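Local atomic coordinates of regulator of chromosome condensation (Saccharomyces cerevisiae, PDB entry 3OF7), a protein that promotes the exchange of GDP for GTP on the small GTPases Gsp1 and Gsp2, binds chromatin and controls RNA metabolism and nuclear transport. Residues L80-D83 against N87-S90; M159-F164 against I216-E221; W172-F175 against G180-G183; F175-G180 against R243-T248. One frame throughout, in Å; residues are numbered along the deposited sequence.

The four contacts run from the body of the beta-propeller to its surface. Contacts 1 and 2 are buried: the first is a hairpin within one blade, held by backbone bonds and one aspartate, while the second has no hydrogen bond and joins the sheets of two successive blades through sulfur, methyl and ring. They touch where Leu80 meets Ser160. Contact 3, also largely buried, is a hairpin on strand 169-177, in the same sheet as strand 159-164 of contact 2. Contact 4 shares Phe175 and Gly180 with it but lies at the surface, where an arginine from a loop of the next repeat rests on Cys177 beside the hairpin turn, with Glu179 only loosely near.

Contact 1 (L80-D83 against N87-S90); sequences LALD and NVWS
Leu80 sits opposite Ser90 in a non-hydrogen-bonded antiparallel pair, its CD2 3.8 Å from Ser90 CB, while its CA-H points at the carbonyl oxygen of Trp89. The hydroxyl of Ser90 itself is bonded to the backbone of Leu99. Ala81 follows with the regular pair of backbone bonds: Ala81 N gives to Trp89 O at 2.8 Å, and Trp89 N gives to Ala81 O at 2.7 Å. Its methyl lies beside Trp89 CB on the same face of the sheet. Leu82 turns to the other face with Leu80 and Val88; its CD1 meets Val88 CG2 at 4.1 Å, and Leu153 of strand 150-155 packs against all three. Asp83 closes the ladder. Its backbone N reaches Asn87 O, and its CG, lodged between backbone N and carbonyl carbon (chi1 66°), brings the carboxylate back over the turn. There OD1 takes the Asn87 N-H at 2.9 Å and OD2 takes the indole N-H, also 2.9 Å from Trp89 NE1 to Asp83 OD2. The indole bond is nearly straight (168°) and lies in the ring plane, yet both donors arrive from above the carboxylate plane, which stands almost upright to the ring (81°). Without the carboxylate, as with an alanine here, the Trp89 indole N-H and the Asn87 backbone N-H are likely to lose their acceptors and the ring to turn more freely. Asn87 OD1 looks elsewhere, to Arg138. The whole is a beta hairpin of neighbouring strands, its turn braced by an aspartate, within a blade of the RCC1 beta-propeller.

Contact 2 (M159-F164 against I216-E221); sequences MSCALF and ILFLDE
Met159 lays its thioether across the CG2 branch of Ile216, the two side chains crossing at about a right angle. SD of Met159 is 4.0 Å from Ile216 CG2, and the terminal CE of Met159 is equally close to that methyl. The methionine gets there by folding: with bends at chi2 and chi3 it curls rather than reaching straight out. Ile216 answers with both arms. CG2 takes the methionine, while CG1, trans to the backbone N, carries CD1 out to Cys161, where Ile216 CD1 lies 3.6 Å from Cys161 CB. The thiol continues beyond it to Phe218, with Cys161 SG 3.9 Å from Phe218 CE1. Cys161 SG sits at the rim of that ring, 5.2 Å from the Phe218 centroid and 76° off its normal, so this is an edge-on sulfur-aromatic contact. Losing both branches of Ile216, as an alanine would, is likely to open a gap between the two strands and leave Met159 SD and Cys161 CB without their shared apolar neighbour. The strands run almost parallel (13°) but their axes stay 10.0 Å apart, a spacing bridged by side chains from two different sheets. Trp228 and Phe175 lie against Met159, and Leu209 touches both Cys161 and Phe218, so the cluster continues into the neighbouring strands. No hydrogen bond crosses between 159-164 and 216-221. The join therefore rests on apolar packing and one edge-on sulfur-aromatic contact, as expected where the apolar faces of adjacent propeller blades are pressed together.

Contact 3 (W172-F175 against G180-G183); sequences WGTF and GILG
The Phe175 ring meets Gly183 with its edge: the carbonyl oxygen of Gly183 lies close to the ring plane, 3.3 Å from Phe175 CD1. Away from this hairpin, the same ring makes an edge-to-face contact with Trp228. With CG trans to the carbonyl carbon (chi1 -53°), the phenyl group leads away from strand 180-183, and the strands are held by backbone. Phe175 N gives to Gly183 O at 2.9 Å, arriving well above the carbonyl plane. Beside them, Ile181 CG2 comes to 3.5 Å from Thr174 OG1, a hydroxyl whose hydrogen bond is with Lys190 O. Gly183 has backbone angles at which a side chain would run into the preceding carbonyl oxygen. Phe175 O is gripped twice, by Gly183 N at 3.1 Å and Leu182 N at 2.8 Å, both in its carbonyl plane, the Leu182 bond being the more bent (137°). Through this double acceptance two residues, Leu182 and Gly183, stand opposite one, Phe175: this is a classic beta bulge in an antiparallel hairpin, projecting from a blade strand of the RCC1 propeller.

Contact 4 (F175-G180 against R243-T248); sequences FRCNEG and RFRLKT
Arg245 reaches across to Cys177 and sets the edge of its guanidinium against the side chain, NH2 of Arg245 lying 3.3 Å from Cys177 CB and 3.7 Å from Cys177 SG. The CB lies in the guanidinium plane, so the guanidinium meets it edge-on. A bend at chi3 (73°) steers it there. The methylene offers no acceptor, and the same NH2 bonds instead to Asn230 OD1, while NH1 forms a salt bridge with Glu242.

Charge plays a looser part. Glu179 OE2 is 4.3 Å from Arg245 NH2, beyond a salt bridge, though the opposite charges would probably still attract. That carboxylate oxygen is hydrogen-bonded to Gln232, which also touches Cys177 and Arg245 and so fills in between the two segments.

Hydrogen bonds inside each segment shape the two sides. In 175-180, Cys177 N gives to Gly180 O at 2.8 Å across the turn, with a weak return bond. In 243-248, Phe244 O receives the backbone Thr248 N and, from the opposite face of its plane, a side-chain bond, Thr248 OG1 lying 2.7 Å from Phe244 O.

No hydrogen bond passes directly between the segments. This is a surface meeting of a beta-hairpin turn from the third RCC1 repeat with a loop of the fourth, between strands 225-229 and 252-253 of the propeller.

Contact 1 (L80-D83 against N87-S90)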
loop_
_atom_site.group_PDB
_atom_site.type_symbol
_atom_site.label_atom_id
_atom_site.label_comp_id
_atom_site.label_asym_id
_atom_site.label_seq_id
_atom_site.Cartn_x
_atom_site.Cartn_y
_atom_site.Cartn_z
ATOM N N LEU A 80 -5.165 -3.537 -8.647
ATOM C CA LEU A 80 -5.223 -4.905 -9.118
ATOM C C LEU A 80 -6.021 -5.697 -8.101
ATOM O O LEU A 80 -5.905 -5.450 -6.911
ATOM C CB LEU A 80 -3.812 -5.485 -9.214
ATOM C CG LEU A 80 -2.785 -4.659 -9.992
ATOM C CD1 LEU A 80 -1.412 -5.307 -9.843
ATOM C CD2 LEU A 80 -3.171 -4.506 -11.478
ATOM N N ALA A 81 -6.822 -6.653 -8.575
ATOM C CA ALA A 81 -7.538 -7.556 -7.688
ATOM C C ALA A 81 -7.383 -9.009 -8.137
ATOM O O ALA A 81 -7.106 -9.287 -9.313
ATOM C CB ALA A 81 -9.021 -7.162 -7.586
ATOM N N LEU A 82 -7.535 -9.924 -7.183
ATOM C CA LEU A 82 -7.362 -11.348 -7.445
ATOM C C LEU A 82 -8.611 -12.106 -7.036
ATOM O O LEU A 82 -9.156 -11.866 -5.958
ATOM C CB LEU A 82 -6.173 -11.880 -6.645
ATOM C CG LEU A 82 -5.662 -13.285 -6.971
ATOM C CD1 LEU A 82 -5.040 -13.299 -8.347
ATOM C CD2 LEU A 82 -4.658 -13.696 -5.919
ATOM N N ASP A 83 -9.052 -13.027 -7.887
ATOM C CA ASP A 83 -10.215 -13.835 -7.560
ATOM C C ASP A 83 -9.849 -15.265 -7.148
ATOM O O ASP A 83 -8.667 -15.636 -7.106
ATOM C CB ASP A 83 -11.270 -13.794 -8.686
ATOM C CG ASP A 83 -10.799 -14.437 -9.988
ATOM O OD1 ASP A 83 -9.963 -15.371 -9.957
ATOM O OD2 ASP A 83 -11.307 -14.012 -11.053
ATOM N N ASN A 87 -7.417 -15.286 -11.295
ATOM C CA ASN A 87 -7.420 -14.276 -12.359
ATOM C C ASN A 87 -7.098 -12.920 -11.753
ATOM O O ASN A 87 -7.522 -12.622 -10.635
ATOM C CB ASN A 87 -8.769 -14.187 -13.066
ATOM C CG ASN A 87 -9.076 -15.409 -13.911
ATOM O OD1 ASN A 87 -8.366 -15.727 -14.874
ATOM N ND2 ASN A 87 -10.152 -16.092 -13.560
ATOM N N VAL A 88 -6.354 -12.112 -12.504
ATOM C CA VAL A 88 -6.021 -10.752 -12.097
ATOM C C VAL A 88 -6.939 -9.737 -12.777
ATOM O O VAL A 88 -7.029 -9.686 -14.015
ATOM C CB VAL A 88 -4.529 -10.418 -12.378
ATOM C CG1 VAL A 88 -4.181 -9.006 -11.907
ATOM C CG2 VAL A 88 -3.611 -11.444 -11.709
ATOM N N TRP A 89 -7.630 -8.950 -11.958
ATOM C CA TRP A 89 -8.488 -7.874 -12.422
ATOM C C TRP A 89 -7.732 -6.559 -12.241
ATOM O O TRP A 89 -6.912 -6.429 -11.327
ATOM C CB TRP A 89 -9.755 -7.803 -11.578
ATOM C CG TRP A 89 -10.658 -9.009 -11.624
ATOM C CD1 TRP A 89 -10.371 -10.283 -11.208
ATOM C CD2 TRP A 89 -12.010 -9.032 -12.084
ATOM N NE1 TRP A 89 -11.467 -11.103 -11.396
ATOM C CE2 TRP A 89 -12.486 -10.357 -11.927
ATOM C CE3 TRP A 89 -12.867 -8.064 -12.626
ATOM C CZ2 TRP A 89 -13.785 -10.736 -12.299
ATOM C CZ3 TRP A 89 -14.160 -8.439 -12.980
ATOM C CH2 TRP A 89 -14.603 -9.764 -12.820
ATOM N N SER A 90 -8.040 -5.578 -13.085
ATOM C CA SER A 90 -7.404 -4.265 -12.989
ATOM C C SER A 90 -8.358 -3.157 -13.408
ATOM O O SER A 90 -9.275 -3.370 -14.216
ATOM C CB SER A 90 -6.152 -4.217 -13.874
ATOM O OG SER A 90 -6.504 -4.308 -15.246
#

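Contact 2 (M159-F164 against I216-E221)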
loop_
_atom_site.group_PDB
_atom_site.type_symbol
_atom_site.label_atom_id
_atom_site.label_comp_id
_atom_site.label_asym_id
_atom_site.label_seq_id
_atom_site.Cartn_x
_atom_site.Cartn_y
_atom_site.Cartn_z
ATOM N N MET A 159 3.327 0.985 -12.278
ATOM C CA MET A 159 3.681 -0.419 -12.546
ATOM C C MET A 159 2.882 -1.410 -11.718
ATOM O O MET A 159 2.296 -1.066 -10.691
ATOM C CB MET A 159 5.208 -0.698 -12.533
ATOM C CG MET A 159 5.912 -0.931 -11.202
ATOM S SD MET A 159 5.868 -2.520 -10.305
ATOM C CE MET A 159 6.773 -3.693 -11.327
ATOM N N SER A 160 2.856 -2.643 -12.198
ATOM C CA SER A 160 2.064 -3.692 -11.599
ATOM C C SER A 160 2.920 -4.937 -11.493
ATOM O O SER A 160 3.812 -5.157 -12.321
ATOM C CB SER A 160 0.851 -3.971 -12.475
ATOM O OG SER A 160 -0.036 -2.869 -12.465
ATOM N N CYS A 161 2.650 -5.741 -10.474
ATOM C CA CYS A 161 3.443 -6.930 -10.206
ATOM C C CYS A 161 2.580 -8.039 -9.622
ATOM O O CYS A 161 1.708 -7.780 -8.795
ATOM C CB CYS A 161 4.600 -6.603 -9.263
ATOM S SG CYS A 161 5.804 -7.945 -9.086
ATOM N N ALA A 162 2.816 -9.266 -10.080
ATOM C CA ALA A 162 2.160 -10.439 -9.512
ATOM C C ALA A 162 3.216 -11.452 -9.119
ATOM O O ALA A 162 4.074 -11.827 -9.942
ATOM C CB ALA A 162 1.174 -11.055 -10.513
ATOM N N LEU A 163 3.157 -11.878 -7.862
ATOM C CA LEU A 163 4.045 -12.899 -7.333
ATOM C C LEU A 163 3.343 -14.253 -7.334
ATOM O O LEU A 163 2.247 -14.385 -6.781
ATOM C CB LEU A 163 4.470 -12.538 -5.908
ATOM C CG LEU A 163 5.289 -13.579 -5.137
ATOM C CD1 LEU A 163 6.630 -13.860 -5.834
ATOM C CD2 LEU A 163 5.496 -13.149 -3.689
ATOM N N PHE A 164 3.978 -15.254 -7.947
ATOM C CA PHE A 164 3.357 -16.571 -8.093
ATOM C C PHE A 164 3.861 -17.566 -7.053
ATOM O O PHE A 164 4.927 -17.383 -6.471
ATOM C CB PHE A 164 3.541 -17.116 -9.514
ATOM C CG PHE A 164 2.627 -16.489 -10.527
ATOM C CD1 PHE A 164 2.958 -15.274 -11.135
ATOM C CD2 PHE A 164 1.435 -17.106 -10.878
ATOM C CE1 PHE A 164 2.118 -14.694 -12.073
ATOM C CE2 PHE A 164 0.578 -16.531 -11.823
ATOM C CZ PHE A 164 0.921 -15.325 -12.423
ATOM N N ILE A 216 9.809 -0.752 -6.619
ATOM C CA ILE A 216 9.230 -1.881 -5.918
ATOM C C ILE A 216 10.363 -2.658 -5.240
ATOM O O ILE A 216 11.477 -2.757 -5.781
ATOM C CB ILE A 216 8.352 -2.755 -6.881
ATOM C CG1 ILE A 216 7.718 -3.950 -6.140
ATOM C CG2 ILE A 216 9.159 -3.186 -8.125
ATOM C CD1 ILE A 216 6.664 -4.694 -6.966
ATOM N N LEU A 217 10.080 -3.164 -4.042
ATOM C CA LEU A 217 11.006 -4.010 -3.293
ATOM C C LEU A 217 10.535 -5.462 -3.361
ATOM O O LEU A 217 9.338 -5.718 -3.460
ATOM C CB LEU A 217 11.073 -3.569 -1.835
ATOM C CG LEU A 217 11.422 -2.115 -1.493
ATOM C CD1 LEU A 217 11.442 -1.962 -0.012
ATOM C CD2 LEU A 217 12.781 -1.737 -2.078
ATOM N N PHE A 218 11.491 -6.391 -3.330
ATOM C CA PHE A 218 11.218 -7.834 -3.293
ATOM C C PHE A 218 12.008 -8.436 -2.135
ATOM O O PHE A 218 13.122 -7.983 -1.826
ATOM C CB PHE A 218 11.663 -8.551 -4.585
ATOM C CG PHE A 218 11.085 -7.988 -5.863
ATOM C CD1 PHE A 218 9.923 -8.520 -6.412
ATOM C CD2 PHE A 218 11.727 -6.951 -6.541
ATOM C CE1 PHE A 218 9.390 -8.023 -7.607
ATOM C CE2 PHE A 218 11.199 -6.435 -7.733
ATOM C CZ PHE A 218 10.027 -6.972 -8.267
ATOM N N LEU A 219 11.431 -9.456 -1.501
ATOM C CA LEU A 219 12.102 -10.212 -0.440
ATOM C C LEU A 219 12.168 -11.677 -0.856
ATOM O O LEU A 219 11.189 -12.219 -1.381
ATOM C CB LEU A 219 11.336 -10.088 0.881
ATOM C CG LEU A 219 11.883 -10.790 2.133
ATOM C CD1 LEU A 219 13.282 -10.277 2.522
ATOM C CD2 LEU A 219 10.905 -10.580 3.298
ATOM N N ASP A 220 13.316 -12.317 -0.644
ATOM C CA ASP A 220 13.427 -13.739 -0.993
ATOM C C ASP A 220 13.501 -14.648 0.231
ATOM O O ASP A 220 13.540 -14.173 1.369
ATOM C CB ASP A 220 14.546 -14.001 -2.016
ATOM C CG ASP A 220 15.938 -13.950 -1.418
ATOM O OD1 ASP A 220 16.081 -13.927 -0.179
ATOM O OD2 ASP A 220 16.905 -13.932 -2.216
ATOM N N GLU A 221 13.522 -15.959 -0.017
ATOM C CA GLU A 221 13.509 -16.971 1.046
ATOM C C GLU A 221 14.613 -16.818 2.087
ATOM O O GLU A 221 14.387 -17.116 3.257
ATOM C CB GLU A 221 13.601 -18.375 0.453
ATOM C CG GLU A 221 12.441 -18.785 -0.407
ATOM C CD GLU A 221 12.640 -20.174 -0.979
ATOM O OE1 GLU A 221 12.099 -21.136 -0.390
ATOM O OE2 GLU A 221 13.352 -20.302 -1.995
#

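Contact 3 (W172-F175 against G180-G183)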
loop_
_atom_site.group_PDB
_atom_site.type_symbol
_atom_site.label_atom_id
_atom_site.label_comp_id
_atom_site.label_asym_id
_atom_site.label_seq_id
_atom_site.Cartn_x
_atom_site.Cartn_y
_atom_site.Cartn_z
ATOM N N TRP A 172 4.479 -5.401 -15.227
ATOM C CA TRP A 172 4.060 -4.584 -16.372
ATOM C C TRP A 172 3.880 -3.111 -15.980
ATOM O O TRP A 172 3.870 -2.770 -14.791
ATOM C CB TRP A 172 2.798 -5.153 -17.061
ATOM C CG TRP A 172 1.543 -5.304 -16.207
ATOM C CD1 TRP A 172 0.444 -4.486 -16.224
ATOM C CD2 TRP A 172 1.250 -6.343 -15.255
ATOM N NE1 TRP A 172 -0.509 -4.942 -15.336
ATOM C CE2 TRP A 172 -0.038 -6.078 -14.728
ATOM C CE3 TRP A 172 1.953 -7.467 -14.789
ATOM C CZ2 TRP A 172 -0.638 -6.895 -13.761
ATOM C CZ3 TRP A 172 1.358 -8.281 -13.816
ATOM C CH2 TRP A 172 0.071 -7.985 -13.314
ATOM N N GLY A 173 3.766 -2.247 -16.985
ATOM C CA GLY A 173 3.662 -0.801 -16.768
ATOM C C GLY A 173 5.018 -0.150 -16.976
ATOM O O GLY A 173 5.745 -0.512 -17.917
ATOM N N THR A 174 5.367 0.799 -16.106
ATOM C CA THR A 174 6.650 1.504 -16.201
ATOM C C THR A 174 6.993 2.174 -14.877
ATOM O O THR A 174 6.162 2.198 -13.962
ATOM C CB THR A 174 6.651 2.563 -17.347
ATOM O OG1 THR A 174 8.000 2.938 -17.659
ATOM C CG2 THR A 174 5.862 3.825 -16.951
ATOM N N PHE A 175 8.213 2.694 -14.764
ATOM C CA PHE A 175 8.564 3.585 -13.664
ATOM C C PHE A 175 8.767 4.997 -14.182
ATOM O O PHE A 175 9.504 5.224 -15.155
ATOM C CB PHE A 175 9.834 3.128 -12.935
ATOM C CG PHE A 175 9.789 1.703 -12.471
ATOM C CD1 PHE A 175 10.467 0.709 -13.171
ATOM C CD2 PHE A 175 9.061 1.351 -11.339
ATOM C CE1 PHE A 175 10.427 -0.634 -12.741
ATOM C CE2 PHE A 175 9.016 0.016 -10.901
ATOM C CZ PHE A 175 9.702 -0.978 -11.613
ATOM N N GLY A 180 9.728 12.664 -15.906
ATOM C CA GLY A 180 8.971 11.942 -16.922
ATOM C C GLY A 180 9.057 10.445 -16.729
ATOM O O GLY A 180 9.153 9.960 -15.601
ATOM N N ILE A 181 9.022 9.712 -17.836
ATOM C CA ILE A 181 9.161 8.253 -17.798
ATOM C C ILE A 181 10.642 7.883 -17.711
ATOM O O ILE A 181 11.453 8.344 -18.527
ATOM C CB ILE A 181 8.464 7.588 -19.022
ATOM C CG1 ILE A 181 6.951 7.846 -18.954
ATOM C CG2 ILE A 181 8.763 6.066 -19.095
ATOM C CD1 ILE A 181 6.211 7.691 -20.276
ATOM N N LEU A 182 10.999 7.090 -16.698
ATOM C CA LEU A 182 12.342 6.517 -16.617
ATOM C C LEU A 182 12.399 5.325 -17.571
ATOM O O LEU A 182 13.186 5.321 -18.523
ATOM C CB LEU A 182 12.713 6.100 -15.185
ATOM C CG LEU A 182 14.097 5.473 -14.936
ATOM C CD1 LEU A 182 15.217 6.315 -15.575
ATOM C CD2 LEU A 182 14.372 5.265 -13.444
ATOM N N GLY A 183 11.529 4.342 -17.333
ATOM C CA GLY A 183 11.479 3.128 -18.153
ATOM C C GLY A 183 11.021 1.944 -17.324
ATOM O O GLY A 183 10.665 2.090 -16.146
#

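Contact 4 (F175-G180 against R243-T248)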
loop_
_atom_site.group_PDB
_atom_site.type_symbol
_atom_site.label_atom_id
_atom_site.label_comp_id
_atom_site.label_asym_id
_atom_site.label_seq_id
_atom_site.Cartn_x
_atom_site.Cartn_y
_atom_site.Cartn_z
ATOM N N PHE A 175 8.213 2.694 -14.764
ATOM C CA PHE A 175 8.564 3.585 -13.664
ATOM C C PHE A 175 8.767 4.997 -14.182
ATOM O O PHE A 175 9.504 5.224 -15.155
ATOM C CB PHE A 175 9.834 3.128 -12.935
ATOM C CG PHE A 175 9.789 1.703 -12.471
ATOM C CD1 PHE A 175 10.467 0.709 -13.171
ATOM C CD2 PHE A 175 9.061 1.351 -11.339
ATOM C CE1 PHE A 175 10.427 -0.634 -12.741
ATOM C CE2 PHE A 175 9.016 0.016 -10.901
ATOM C CZ PHE A 175 9.702 -0.978 -11.613
ATOM N N ARG A 176 8.107 5.945 -13.525
ATOM C CA ARG A 176 8.382 7.348 -13.751
ATOM C C ARG A 176 9.452 7.853 -12.789
ATOM O O ARG A 176 9.887 7.151 -11.879
ATOM C CB ARG A 176 7.103 8.181 -13.614
ATOM C CG ARG A 176 6.141 8.041 -14.781
ATOM C CD ARG A 176 4.936 8.951 -14.582
ATOM N NE ARG A 176 3.903 8.710 -15.585
ATOM C CZ ARG A 176 3.852 9.302 -16.775
ATOM N NH1 ARG A 176 4.776 10.190 -17.129
ATOM N NH2 ARG A 176 2.870 9.000 -17.615
ATOM N N CYS A 177 9.885 9.083 -13.028
ATOM C CA CYS A 177 10.803 9.789 -12.163
ATOM C C CYS A 177 10.332 11.246 -12.117
ATOM O O CYS A 177 9.296 11.587 -12.699
ATOM C CB CYS A 177 12.221 9.687 -12.723
ATOM S SG CYS A 177 12.353 10.310 -14.403
ATOM N N ASN A 178 11.093 12.106 -11.445
ATOM C CA ASN A 178 10.689 13.503 -11.233
ATOM C C ASN A 178 10.242 14.239 -12.503
ATOM O O ASN A 178 9.353 15.097 -12.447
ATOM C CB ASN A 178 11.816 14.295 -10.542
ATOM C CG ASN A 178 12.140 13.773 -9.146
ATOM O OD1 ASN A 178 11.381 12.998 -8.563
ATOM N ND2 ASN A 178 13.281 14.200 -8.605
ATOM N N GLU A 179 10.839 13.885 -13.641
ATOM C CA GLU A 179 10.693 14.667 -14.877
ATOM C C GLU A 179 9.976 13.964 -16.036
ATOM O O GLU A 179 9.639 14.606 -17.039
ATOM C CB GLU A 179 12.053 15.225 -15.343
ATOM C CG GLU A 179 13.224 14.241 -15.286
ATOM C CD GLU A 179 13.917 14.209 -13.927
ATOM O OE1 GLU A 179 14.409 15.266 -13.471
ATOM O OE2 GLU A 179 13.973 13.121 -13.317
ATOM N N GLY A 180 9.728 12.664 -15.906
ATOM C CA GLY A 180 8.971 11.942 -16.922
ATOM C C GLY A 180 9.057 10.445 -16.729
ATOM O O GLY A 180 9.153 9.960 -15.601
ATOM N N ARG A 243 23.948 8.330 -15.637
ATOM C CA ARG A 243 24.178 7.501 -16.817
ATOM C C ARG A 243 24.052 5.998 -16.555
ATOM O O ARG A 243 24.117 5.210 -17.495
ATOM C CB ARG A 243 25.523 7.832 -17.496
ATOM C CG ARG A 243 26.754 7.330 -16.769
ATOM C CD ARG A 243 27.996 7.838 -17.496
ATOM N NE ARG A 243 29.235 7.400 -16.867
ATOM C CZ ARG A 243 29.816 8.032 -15.855
ATOM N NH1 ARG A 243 29.251 9.121 -15.341
ATOM N NH2 ARG A 243 30.953 7.566 -15.347
ATOM N N PHE A 244 23.884 5.614 -15.288
ATOM C CA PHE A 244 23.683 4.205 -14.915
ATOM C C PHE A 244 22.223 3.877 -14.536
ATOM O O PHE A 244 21.910 2.738 -14.181
ATOM C CB PHE A 244 24.642 3.803 -13.781
ATOM C CG PHE A 244 26.109 3.919 -14.148
ATOM C CD1 PHE A 244 26.709 2.977 -14.974
ATOM C CD2 PHE A 244 26.880 4.974 -13.664
ATOM C CE1 PHE A 244 28.067 3.083 -15.323
ATOM C CE2 PHE A 244 28.234 5.090 -14.004
ATOM C CZ PHE A 244 28.825 4.144 -14.836
ATOM N N ARG A 245 21.336 4.867 -14.647
ATOM C CA ARG A 245 19.924 4.696 -14.258
ATOM C C ARG A 245 19.147 3.703 -15.121
ATOM O O ARG A 245 18.215 3.065 -14.634
ATOM C CB ARG A 245 19.207 6.047 -14.202
ATOM C CG ARG A 245 19.672 6.908 -13.035
ATOM C CD ARG A 245 19.067 8.291 -13.093
ATOM N NE ARG A 245 17.650 8.295 -12.749
ATOM C CZ ARG A 245 16.779 9.208 -13.179
ATOM N NH1 ARG A 245 17.172 10.188 -13.989
ATOM N NH2 ARG A 245 15.504 9.133 -12.808
ATOM N N LEU A 246 19.513 3.567 -16.389
ATOM C CA LEU A 246 18.869 2.569 -17.231
ATOM C C LEU A 246 19.672 1.269 -17.299
ATOM O O LEU A 246 19.091 0.179 -17.319
ATOM C CB LEU A 246 18.578 3.113 -18.636
ATOM C CG LEU A 246 17.462 4.159 -18.759
ATOM C CD1 LEU A 246 17.334 4.662 -20.198
ATOM C CD2 LEU A 246 16.124 3.619 -18.268
ATOM N N LYS A 247 21.001 1.387 -17.323
ATOM C CA LYS A 247 21.881 0.211 -17.320
ATOM C C LYS A 247 21.583 -0.713 -16.141
ATOM O O LYS A 247 21.716 -1.934 -16.257
ATOM C CB LYS A 247 23.356 0.629 -17.306
ATOM C CG LYS A 247 23.879 1.147 -18.650
ATOM C CD LYS A 247 25.281 1.778 -18.484
ATOM C CE LYS A 247 25.727 2.498 -19.761
ATOM N NZ LYS A 247 26.997 3.267 -19.563
ATOM N N THR A 248 21.159 -0.124 -15.018
ATOM C CA THR A 248 20.933 -0.881 -13.787
ATOM C C THR A 248 19.449 -0.947 -13.374
ATOM O O THR A 248 19.145 -1.230 -12.220
ATOM C CB THR A 248 21.771 -0.335 -12.607
ATOM O OG1 THR A 248 21.296 0.966 -12.226
ATOM C CG2 THR A 248 23.273 -0.264 -12.962
#